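Local coordinates for protein putative phophotriesterase (Proteus mirabilis, PDB 3RHG) that probably hydrolyses ester bonds with the help of two divalent metal ions, bound as zinc in this crystal, as a phosphotriesterase-family member of the amidohydrolases, at residues H25-L30 and K72-V77; Y60-C65 and I259-E264; C66-K71 and V295-M300. One frame throughout, in Å; residues are numbered along the deposited sequence. Where two conformers were deposited one is given.

Overall arrangement
The chain leaves the first strand of a (β/α)8 barrel, strand 19-24, through residues 25-30 and enters a long loop. Interaction 1 closes that loop by bringing 25-30 onto 72-77, where helix 74-86 begins. Within the loop, interaction 2 joins 60-65 to 259-264, after strand 249-252, and interaction 3 joins 66-71 to 295-300, after strand 289-291. All three cross one another and none nests. Interactions 1 and 3 touch through L30-M69 and H25-V295 backbone bonds; interactions 2 and 3 meet where N68 ND2 bonds to P62 O. Together they tie the first, seventh and eighth barrel loops around the metal and benzoic acid sites.

Interaction 1 of 3, residues H25-L30 and K72-V77; sequences HLFNDL and KPIEDV. With ZN (zinc ion), chain B.
K72 and N28 carry the polar part of the contact. K72 NZ donates to the backbone O of N28 (2.9 Å) and to its OD1 (3.0 Å), reaching each oxygen from well above its carbonyl plane. Bends at chi2 (-60°) and chi4 (-58°) curl the lysine chain into this position, and D70 O takes a further bond from the ammonium. The other end of the carboxamide is held too, ND2 donating to F296 O. Water 1 links the same strip of backbone, donating to N28 O and accepting from K72 N.

The apolar part lies around F27. Its ring meets K72 O and I74 CA edge-on, CD1 standing 3.3 Å from K72 O, while V77 CG2 comes obliquely to CE1 at 3.7 Å. L26 crosses V77 at about a right angle, CG to CG1 4.0 Å. L108 and V111 of helix 105-115 also pack on F27.

Metal binding follows at the start of 25-30. H25 NE2 ligates a zinc ion at 2.0 Å together with H23, E166 and D294, and T96 OG1 is hydrogen-bonded to H25 ND1. H23 and H25 form the His-X-His motif at the end of the first barrel strand, a hallmark of amidohydrolases.

Interaction 2 of 3, residues Y60-C65 and I259-E264; sequences YDPYCC and ISFPKE. With BEZ (benzoic acid), chain D.
Y63 and F261 meet at the rim of the benzoic acid pocket, where two loops of the (β/α)8 barrel, one after the first strand and one after the seventh, close on each other. Their rings are neither stacked nor edge-to-face: the planes are 31° apart and the centroids 5.3 Å, and the phenol end does the touching, with Y63 OH 3.2 Å from F261 CE1. CG of Y63 lies anti to the carbonyl carbon (chi1 -63°), which carries the phenol over to F261. Both residues line the pocket, as does E264. One face of the F261 ring is turned to the ligand, F261 CZ lying 3.6 Å from C5 of the benzoic acid.

P62 packs against both rings. Its CG sits over one face of Y63, offset toward the rim, and reaches I259 CG2 at 3.8 Å. The P62 side chain crosses that of F261 at about a right angle, P62 CG lying 3.7 Å from F261 CD1. That same methyl of I259 lies over one face of the F261 ring, toward its rim, opposite the ligand.

Y60 and S260 lie at the dimer interface, packing on V270 and M271 of the second subunit. Here the two backbones run close: P262 CD is 3.4 Å from Y60 O, and Y60 CA sends a CA-H...O contact to S260 O at 3.5 Å, with 132° at the hydrogen.

Interaction 3 of 3, residues C66-K71 and V295-M300; sequences CDNMDK and VFLKQM
Beside the mouth of the (β/α)8 barrel, the short, weakly bonded helix 66-69 of the first barrel loop docks through N68 against Q299, in the 3-10 turn 298-300 that follows the eighth strand. The carboxamide of N68 is used at both ends. Its OD1 accepts from Q299 N at 2.9 Å, in the carbonyl plane with a C=O...N angle of 158°, though the N-H is bent to 145°. Its ND2 donates to Q299 OE1 at 2.8 Å, meeting a lone pair of that oxygen, though the oxygen is tilted out of the N68 amide plane. The two amide planes are 35° apart. P62 O takes a second bond from ND2, and L58 O accepts from Q299 NE2, so both amides are fixed in rotation.

A salt bridge joins their neighbours D67 and K298. K298 runs extended beyond CG across D67, passing its CE 3.2 Å from D67 O, and NZ reaches D67 OD1 at 2.8 Å from above the carboxylate plane. The other oxygen, OD2, is bonded to V50 N. Water 4 joins NZ to K71 O.

K298 N makes a weak bond to N68 O, while water 3 donates to both N68 O and F296 O. F296 lines the benzoic acid pocket, and L297 CG lies over the centre of its ring. L297 and M69 lie side by side, pointing the same way, L297 CD2 3.8 Å from M69 SD.

Interaction 1 of 3, residues H25-L30 and K72-V77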
loop_
_atom_site.group_PDB
_atom_site.type_symbol
_atom_site.label_atom_id
_atom_site.label_comp_id
_atom_site.label_asym_id
_atom_site.label_seq_id
_atom_site.Cartn_x
_atom_site.Cartn_y
_atom_site.Cartn_z
ATOM N N HIS A 25 -11.394 -7.931 -14.074
ATOM C CA HIS A 25 -10.975 -8.881 -15.098
ATOM C C HIS A 25 -10.850 -10.247 -14.486
ATOM O O HIS A 25 -10.023 -10.448 -13.614
ATOM C CB HIS A 25 -9.677 -8.438 -15.790
ATOM C CG HIS A 25 -9.794 -7.063 -16.366
ATOM N ND1 HIS A 25 -10.278 -6.833 -17.634
ATOM C CD2 HIS A 25 -9.598 -5.842 -15.809
ATOM C CE1 HIS A 25 -10.327 -5.533 -17.859
ATOM N NE2 HIS A 25 -9.912 -4.906 -16.770
ATOM N N LEU A 26 -11.721 -11.163 -14.900
ATOM C CA LEU A 26 -11.610 -12.554 -14.453
ATOM C C LEU A 26 -10.548 -13.297 -15.251
ATOM O O LEU A 26 -9.694 -13.958 -14.664
ATOM C CB LEU A 26 -12.949 -13.295 -14.549
ATOM C CG LEU A 26 -13.910 -12.983 -13.391
ATOM C CD1 LEU A 26 -14.238 -11.482 -13.367
ATOM C CD2 LEU A 26 -15.187 -13.840 -13.464
ATOM N N PHE A 27 -10.630 -13.184 -16.579
ATOM C CA PHE A 27 -9.691 -13.830 -17.497
ATOM C C PHE A 27 -9.145 -12.791 -18.466
ATOM O O PHE A 27 -9.891 -12.159 -19.233
ATOM C CB PHE A 27 -10.367 -14.988 -18.241
ATOM C CG PHE A 27 -10.932 -16.032 -17.314
ATOM C CD1 PHE A 27 -10.087 -16.964 -16.706
ATOM C CD2 PHE A 27 -12.295 -16.077 -17.023
ATOM C CE1 PHE A 27 -10.575 -17.909 -15.825
ATOM C CE2 PHE A 27 -12.796 -17.025 -16.138
ATOM C CZ PHE A 27 -11.938 -17.942 -15.534
ATOM N N ASN A 28 -7.836 -12.580 -18.378
ATOM C CA ASN A 28 -7.136 -11.679 -19.258
ATOM C C ASN A 28 -5.710 -12.184 -19.381
ATOM O O ASN A 28 -5.253 -12.980 -18.560
ATOM C CB ASN A 28 -7.203 -10.221 -18.757
ATOM C CG ASN A 28 -6.437 -9.997 -17.444
ATOM O OD1 ASN A 28 -6.473 -10.824 -16.528
ATOM N ND2 ASN A 28 -5.741 -8.875 -17.358
ATOM N N ASP A 29 -5.011 -11.742 -20.413
ATOM C CA ASP A 29 -3.687 -12.276 -20.690
ATOM C C ASP A 29 -2.931 -11.099 -21.269
ATOM O O ASP A 29 -3.322 -10.569 -22.313
ATOM C CB ASP A 29 -3.796 -13.420 -21.715
ATOM C CG ASP A 29 -2.458 -14.123 -21.972
ATOM O OD1 ASP A 29 -1.408 -13.625 -21.518
ATOM O OD2 ASP A 29 -2.456 -15.174 -22.645
ATOM N N LEU A 30 -1.889 -10.659 -20.571
ATOM C CA LEU A 30 -1.054 -9.559 -21.046
ATOM C C LEU A 30 0.324 -10.067 -21.460
ATOM O O LEU A 30 1.323 -9.335 -21.404
ATOM C CB LEU A 30 -0.929 -8.486 -19.965
ATOM C CG LEU A 30 -2.290 -8.006 -19.457
ATOM C CD1 LEU A 30 -2.122 -7.087 -18.269
ATOM C CD2 LEU A 30 -3.099 -7.332 -20.572
ATOM N N LYS A 72 -5.160 -16.572 -16.531
ATOM C CA LYS A 72 -5.607 -16.799 -15.163
ATOM C C LYS A 72 -6.279 -18.172 -15.070
ATOM O O LYS A 72 -7.311 -18.399 -15.698
ATOM C CB LYS A 72 -6.585 -15.681 -14.736
ATOM C CG LYS A 72 -6.069 -14.250 -15.034
ATOM C CD LYS A 72 -4.755 -13.980 -14.297
ATOM C CE LYS A 72 -4.210 -12.567 -14.555
ATOM N NZ LYS A 72 -3.980 -12.315 -16.003
ATOM N N PRO A 73 -5.695 -19.104 -14.302
ATOM C CA PRO A 73 -6.328 -20.434 -14.181
ATOM C C PRO A 73 -7.709 -20.359 -13.531
ATOM O O PRO A 73 -7.898 -19.634 -12.538
ATOM C CB PRO A 73 -5.362 -21.209 -13.274
ATOM C CG PRO A 73 -4.043 -20.495 -13.434
ATOM C CD PRO A 73 -4.403 -19.037 -13.596
ATOM N N ILE A 74 -8.669 -21.106 -14.075
ATOM C CA ILE A 74 -10.022 -21.080 -13.531
ATOM C C ILE A 74 -10.093 -21.418 -12.027
ATOM O O ILE A 74 -10.887 -20.821 -11.306
ATOM C CB ILE A 74 -11.024 -21.940 -14.359
ATOM C CG1 ILE A 74 -12.459 -21.662 -13.886
ATOM C CG2 ILE A 74 -10.671 -23.425 -14.232
ATOM C CD1 ILE A 74 -13.525 -22.139 -14.840
ATOM N N GLU A 75 -9.278 -22.364 -11.551
ATOM C CA GLU A 75 -9.253 -22.735 -10.132
ATOM C C GLU A 75 -8.939 -21.516 -9.263
ATOM O O GLU A 75 -9.528 -21.311 -8.192
ATOM C CB GLU A 75 -8.199 -23.822 -9.866
ATOM C CG GLU A 75 -7.949 -24.793 -11.024
ATOM C CD GLU A 75 -6.792 -24.363 -11.931
ATOM O OE1 GLU A 75 -7.053 -24.059 -13.112
ATOM O OE2 GLU A 75 -5.625 -24.330 -11.467
ATOM N N ASP A 76 -7.974 -20.720 -9.715
ATOM C CA ASP A 76 -7.567 -19.528 -8.961
ATOM C C ASP A 76 -8.670 -18.476 -8.964
ATOM O O ASP A 76 -8.966 -17.851 -7.937
ATOM C CB ASP A 76 -6.297 -18.925 -9.554
ATOM C CG ASP A 76 -5.068 -19.787 -9.309
ATOM O OD1 ASP A 76 -4.958 -20.387 -8.219
ATOM O OD2 ASP A 76 -4.210 -19.859 -10.207
ATOM N N VAL A 77 -9.264 -18.261 -10.135
ATOM C CA VAL A 77 -10.377 -17.308 -10.263
ATOM C C VAL A 77 -11.586 -17.689 -9.383
ATOM O O VAL A 77 -12.151 -16.844 -8.679
ATOM C CB VAL A 77 -10.774 -17.125 -11.754
ATOM C CG1 VAL A 77 -12.018 -16.226 -11.889
ATOM C CG2 VAL A 77 -9.596 -16.541 -12.550
HETATM ZN ZN ZN B . -9.895 -2.931 -16.491
HETATM O O HOH W 1 -7.030 -15.680 -18.492
#

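Interaction 2 of 3, residues Y60-C65 and I259-E264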
loop_
_atom_site.group_PDB
_atom_site.type_symbol
_atom_site.label_atom_id
_atom_site.label_comp_id
_atom_site.label_asym_id
_atom_site.label_seq_id
_atom_site.Cartn_x
_atom_site.Cartn_y
_atom_site.Cartn_z
ATOM N N TYR A 60 6.043 -2.463 -7.304
ATOM C CA TYR A 60 6.831 -1.404 -7.966
ATOM C C TYR A 60 7.166 -1.717 -9.424
ATOM O O TYR A 60 7.448 -0.816 -10.201
ATOM C CB TYR A 60 8.068 -0.977 -7.114
ATOM C CG TYR A 60 7.540 -0.373 -5.855
ATOM C CD1 TYR A 60 7.131 0.969 -5.818
ATOM C CD2 TYR A 60 7.270 -1.170 -4.753
ATOM C CE1 TYR A 60 6.541 1.505 -4.679
ATOM C CE2 TYR A 60 6.673 -0.638 -3.617
ATOM C CZ TYR A 60 6.307 0.688 -3.590
ATOM O OH TYR A 60 5.685 1.192 -2.470
ATOM N N ASP A 61 7.110 -2.997 -9.797
ATOM C CA ASP A 61 7.380 -3.386 -11.176
ATOM C C ASP A 61 6.508 -4.583 -11.531
ATOM O O ASP A 61 6.990 -5.708 -11.694
ATOM C CB ASP A 61 8.872 -3.679 -11.346
ATOM C CG ASP A 61 9.310 -3.662 -12.801
ATOM O OD1 ASP A 61 8.430 -3.604 -13.688
ATOM O OD2 ASP A 61 10.536 -3.724 -13.052
ATOM N N PRO A 62 5.187 -4.351 -11.609
ATOM C CA PRO A 62 4.261 -5.457 -11.844
ATOM C C PRO A 62 4.418 -6.114 -13.218
ATOM O O PRO A 62 4.202 -7.327 -13.357
ATOM C CB PRO A 62 2.880 -4.779 -11.759
ATOM C CG PRO A 62 3.154 -3.303 -12.065
ATOM C CD PRO A 62 4.486 -3.064 -11.407
ATOM N N TYR A 63 4.787 -5.321 -14.221
ATOM C CA TYR A 63 4.697 -5.759 -15.615
ATOM C C TYR A 63 5.906 -6.548 -16.105
ATOM O O TYR A 63 5.891 -7.059 -17.230
ATOM C CB TYR A 63 4.491 -4.550 -16.535
ATOM C CG TYR A 63 3.200 -3.779 -16.307
ATOM C CD1 TYR A 63 2.046 -4.411 -15.846
ATOM C CD2 TYR A 63 3.134 -2.415 -16.574
ATOM C CE1 TYR A 63 0.863 -3.702 -15.660
ATOM C CE2 TYR A 63 1.951 -1.689 -16.390
ATOM C CZ TYR A 63 0.822 -2.331 -15.930
ATOM O OH TYR A 63 -0.332 -1.594 -15.745
ATOM N N CYS A 64 6.946 -6.663 -15.283
ATOM C CA CYS A 64 8.157 -7.399 -15.695
ATOM C C CYS A 64 8.048 -8.891 -15.373
ATOM O O CYS A 64 8.875 -9.693 -15.802
ATOM C CB CYS A 64 9.410 -6.832 -15.024
ATOM S SG CYS A 64 9.603 -7.319 -13.275
ATOM N N CYS A 65 7.030 -9.257 -14.601
ATOM C CA CYS A 65 6.882 -10.640 -14.130
ATOM C C CYS A 65 5.938 -11.417 -15.059
ATOM O O CYS A 65 4.735 -11.174 -15.089
ATOM C CB CYS A 65 6.360 -10.642 -12.686
ATOM S SG CYS A 65 5.949 -12.254 -11.999
ATOM N N ILE A 259 -0.519 -0.317 -6.137
ATOM C CA ILE A 259 0.632 -0.600 -7.003
ATOM C C ILE A 259 1.160 0.716 -7.533
ATOM O O ILE A 259 0.391 1.658 -7.798
ATOM C CB ILE A 259 0.231 -1.502 -8.197
ATOM C CG1 ILE A 259 -0.250 -2.874 -7.715
ATOM C CG2 ILE A 259 1.385 -1.672 -9.183
ATOM C CD1 ILE A 259 -0.863 -3.747 -8.856
ATOM N N SER A 260 2.480 0.784 -7.672
ATOM C CA SER A 260 3.123 1.911 -8.318
ATOM C C SER A 260 3.706 1.438 -9.655
ATOM O O SER A 260 4.430 0.437 -9.715
ATOM C CB SER A 260 4.202 2.504 -7.403
ATOM O OG SER A 260 3.669 2.845 -6.123
ATOM N N PHE A 261 3.382 2.157 -10.715
ATOM C CA PHE A 261 3.849 1.803 -12.036
ATOM C C PHE A 261 5.074 2.647 -12.394
ATOM O O PHE A 261 5.147 3.835 -12.065
ATOM C CB PHE A 261 2.698 1.956 -13.034
ATOM C CG PHE A 261 1.510 1.119 -12.678
ATOM C CD1 PHE A 261 1.440 -0.210 -13.074
ATOM C CD2 PHE A 261 0.488 1.643 -11.884
ATOM C CE1 PHE A 261 0.361 -0.995 -12.721
ATOM C CE2 PHE A 261 -0.598 0.861 -11.518
ATOM C CZ PHE A 261 -0.674 -0.453 -11.931
ATOM N N PRO A 262 6.064 2.027 -13.031
ATOM C CA PRO A 262 7.275 2.790 -13.318
ATOM C C PRO A 262 7.031 4.024 -14.201
ATOM O O PRO A 262 7.737 5.022 -14.069
ATOM C CB PRO A 262 8.174 1.779 -14.018
ATOM C CG PRO A 262 7.703 0.433 -13.525
ATOM C CD PRO A 262 6.256 0.572 -13.124
ATOM N N LYS A 263 6.039 3.949 -15.085
ATOM C CA LYS A 263 5.643 5.111 -15.883
ATOM C C LYS A 263 4.293 5.672 -15.451
ATOM O O LYS A 263 4.198 6.419 -14.473
ATOM C CB LYS A 263 5.573 4.765 -17.369
ATOM C CG LYS A 263 6.900 4.420 -18.003
ATOM C CD LYS A 263 7.123 2.923 -18.019
ATOM C CE LYS A 263 8.076 2.520 -19.120
ATOM N NZ LYS A 263 8.137 1.046 -19.246
ATOM N N GLU A 264 3.253 5.309 -16.197
ATOM C CA GLU A 264 1.917 5.852 -15.979
ATOM C C GLU A 264 1.837 6.732 -14.740
ATOM O O GLU A 264 1.511 7.918 -14.829
ATOM C CB GLU A 264 0.871 4.734 -15.905
ATOM C CG GLU A 264 1.455 3.333 -15.861
ATOM C CD GLU A 264 1.859 2.844 -17.240
ATOM O OE1 GLU A 264 1.577 3.564 -18.222
ATOM O OE2 GLU A 264 2.449 1.746 -17.344
HETATM C C BEZ D . -3.285 2.193 -16.781
HETATM O O1 BEZ D . -3.917 2.982 -17.516
HETATM O O2 BEZ D . -2.078 1.954 -17.021
HETATM C C1 BEZ D . -3.953 1.532 -15.618
HETATM C C2 BEZ D . -5.329 1.664 -15.410
HETATM C C3 BEZ D . -5.931 1.026 -14.326
HETATM C C4 BEZ D . -5.164 0.279 -13.443
HETATM C C5 BEZ D . -3.792 0.163 -13.647
HETATM C C6 BEZ D . -3.179 0.781 -14.734
HETATM O O HOH W 2 4.428 4.085 -2.977
#

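Interaction 3 of 3, residues C66-K71 and V295-M300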
loop_
_atom_site.group_PDB
_atom_site.type_symbol
_atom_site.label_atom_id
_atom_site.label_comp_id
_atom_site.label_asym_id
_atom_site.label_seq_id
_atom_site.Cartn_x
_atom_site.Cartn_y
_atom_site.Cartn_z
ATOM N N CYS A 66 6.471 -12.365 -15.814
ATOM C CA CYS A 66 5.670 -13.084 -16.805
ATOM C C CYS A 66 4.408 -13.718 -16.219
ATOM O O CYS A 66 3.319 -13.606 -16.781
ATOM C CB CYS A 66 6.517 -14.162 -17.483
ATOM S SG CYS A 66 7.964 -13.516 -18.328
ATOM N N ASP A 67 4.561 -14.421 -15.102
ATOM C CA ASP A 67 3.431 -15.128 -14.498
ATOM C C ASP A 67 2.321 -14.148 -14.119
ATOM O O ASP A 67 1.121 -14.463 -14.223
ATOM C CB ASP A 67 3.873 -15.909 -13.261
ATOM C CG ASP A 67 2.736 -16.695 -12.628
ATOM O OD1 ASP A 67 2.079 -17.493 -13.348
ATOM O OD2 ASP A 67 2.500 -16.519 -11.410
ATOM N N ASN A 68 2.713 -12.955 -13.670
ATOM C CA ASN A 68 1.743 -11.930 -13.253
ATOM C C ASN A 68 0.847 -11.499 -14.403
ATOM O O ASN A 68 -0.326 -11.115 -14.199
ATOM C CB ASN A 68 2.514 -10.710 -12.716
ATOM C CG ASN A 68 1.686 -9.829 -11.824
ATOM O OD1 ASN A 68 0.767 -10.287 -11.136
ATOM N ND2 ASN A 68 2.038 -8.553 -11.795
ATOM N N MET A 69 1.402 -11.602 -15.609
ATOM C CA MET A 69 0.813 -11.113 -16.853
ATOM C C MET A 69 0.138 -12.225 -17.661
ATOM O O MET A 69 -0.462 -11.955 -18.702
ATOM C CB MET A 69 1.942 -10.504 -17.719
ATOM C CG MET A 69 2.739 -9.408 -17.018
ATOM S SD MET A 69 1.732 -7.934 -16.855
ATOM C CE MET A 69 2.117 -7.141 -18.415
ATOM N N ASP A 70 0.245 -13.466 -17.184
ATOM C CA ASP A 70 -0.164 -14.639 -17.953
ATOM C C ASP A 70 -1.636 -14.935 -17.731
ATOM O O ASP A 70 -2.283 -14.295 -16.885
ATOM C CB ASP A 70 0.698 -15.834 -17.530
ATOM C CG ASP A 70 0.789 -16.927 -18.590
ATOM O OD1 ASP A 70 0.170 -16.842 -19.678
ATOM O OD2 ASP A 70 1.519 -17.897 -18.318
ATOM N N LYS A 71 -2.167 -15.888 -18.497
ATOM C CA LYS A 71 -3.562 -16.318 -18.342
ATOM C C LYS A 71 -3.894 -16.742 -16.901
ATOM O O LYS A 71 -3.015 -17.190 -16.140
ATOM C CB LYS A 71 -3.932 -17.409 -19.354
ATOM C CG LYS A 71 -2.965 -18.554 -19.413
ATOM C CD LYS A 71 -3.179 -19.423 -20.670
ATOM C CE LYS A 71 -4.431 -20.263 -20.576
ATOM N NZ LYS A 71 -4.403 -21.391 -21.586
ATOM N N VAL A 295 -9.244 -5.852 -10.689
ATOM C CA VAL A 295 -8.309 -6.982 -10.626
ATOM C C VAL A 295 -7.885 -7.316 -12.058
ATOM O O VAL A 295 -8.735 -7.563 -12.909
ATOM C CB VAL A 295 -8.929 -8.220 -9.946
ATOM C CG1 VAL A 295 -8.023 -9.458 -10.131
ATOM C CG2 VAL A 295 -9.164 -7.936 -8.463
ATOM N N PHE A 296 -6.579 -7.315 -12.333
ATOM C CA PHE A 296 -6.126 -7.602 -13.688
ATOM C C PHE A 296 -4.736 -8.214 -13.712
ATOM O O PHE A 296 -4.201 -8.481 -14.793
ATOM C CB PHE A 296 -6.197 -6.352 -14.587
ATOM C CG PHE A 296 -5.034 -5.378 -14.433
ATOM C CD1 PHE A 296 -4.031 -5.330 -15.403
ATOM C CD2 PHE A 296 -4.976 -4.476 -13.357
ATOM C CE1 PHE A 296 -2.948 -4.428 -15.292
ATOM C CE2 PHE A 296 -3.910 -3.558 -13.224
ATOM C CZ PHE A 296 -2.907 -3.521 -14.203
ATOM N N LEU A 297 -4.182 -8.440 -12.518
ATOM C CA LEU A 297 -2.852 -9.013 -12.310
ATOM C C LEU A 297 -2.955 -10.055 -11.220
ATOM O O LEU A 297 -3.768 -9.907 -10.305
ATOM C CB LEU A 297 -1.862 -7.931 -11.861
ATOM C CG LEU A 297 -1.548 -6.786 -12.828
ATOM C CD1 LEU A 297 -0.859 -5.607 -12.115
ATOM C CD2 LEU A 297 -0.692 -7.281 -14.051
ATOM N N LYS A 298 -2.135 -11.102 -11.288
ATOM C CA LYS A 298 -2.225 -12.138 -10.274
ATOM C C LYS A 298 -1.887 -11.588 -8.890
ATOM O O LYS A 298 -2.366 -12.106 -7.882
ATOM C CB LYS A 298 -1.337 -13.352 -10.623
ATOM C CG LYS A 298 -1.785 -14.111 -11.874
ATOM C CD LYS A 298 -1.074 -15.447 -11.973
ATOM C CE LYS A 298 -1.421 -16.153 -13.265
ATOM N NZ LYS A 298 -0.724 -17.477 -13.373
ATOM N N GLN A 299 -1.040 -10.558 -8.834
ATOM C CA GLN A 299 -0.631 -10.012 -7.546
ATOM C C GLN A 299 -1.810 -9.382 -6.800
ATOM O O GLN A 299 -1.735 -9.163 -5.585
ATOM C CB GLN A 299 0.469 -8.965 -7.713
ATOM C CG GLN A 299 -0.047 -7.640 -8.212
ATOM C CD GLN A 299 1.102 -6.712 -8.557
ATOM O OE1 GLN A 299 1.673 -6.794 -9.645
ATOM N NE2 GLN A 299 1.457 -5.833 -7.621
ATOM N N MET A 300 -2.899 -9.099 -7.511
ATOM C CA MET A 300 -4.045 -8.487 -6.850
ATOM C C MET A 300 -4.942 -9.487 -6.121
ATOM O O MET A 300 -5.793 -9.102 -5.301
ATOM C CB MET A 300 -4.862 -7.663 -7.838
ATOM C CG MET A 300 -4.042 -6.552 -8.463
ATOM S SD MET A 300 -4.909 -5.587 -9.698
ATOM C CE MET A 300 -6.221 -4.809 -8.707
HETATM O O HOH W 3 -2.364 -10.117 -15.913
HETATM O O HOH W 4 -0.931 -18.737 -15.832
#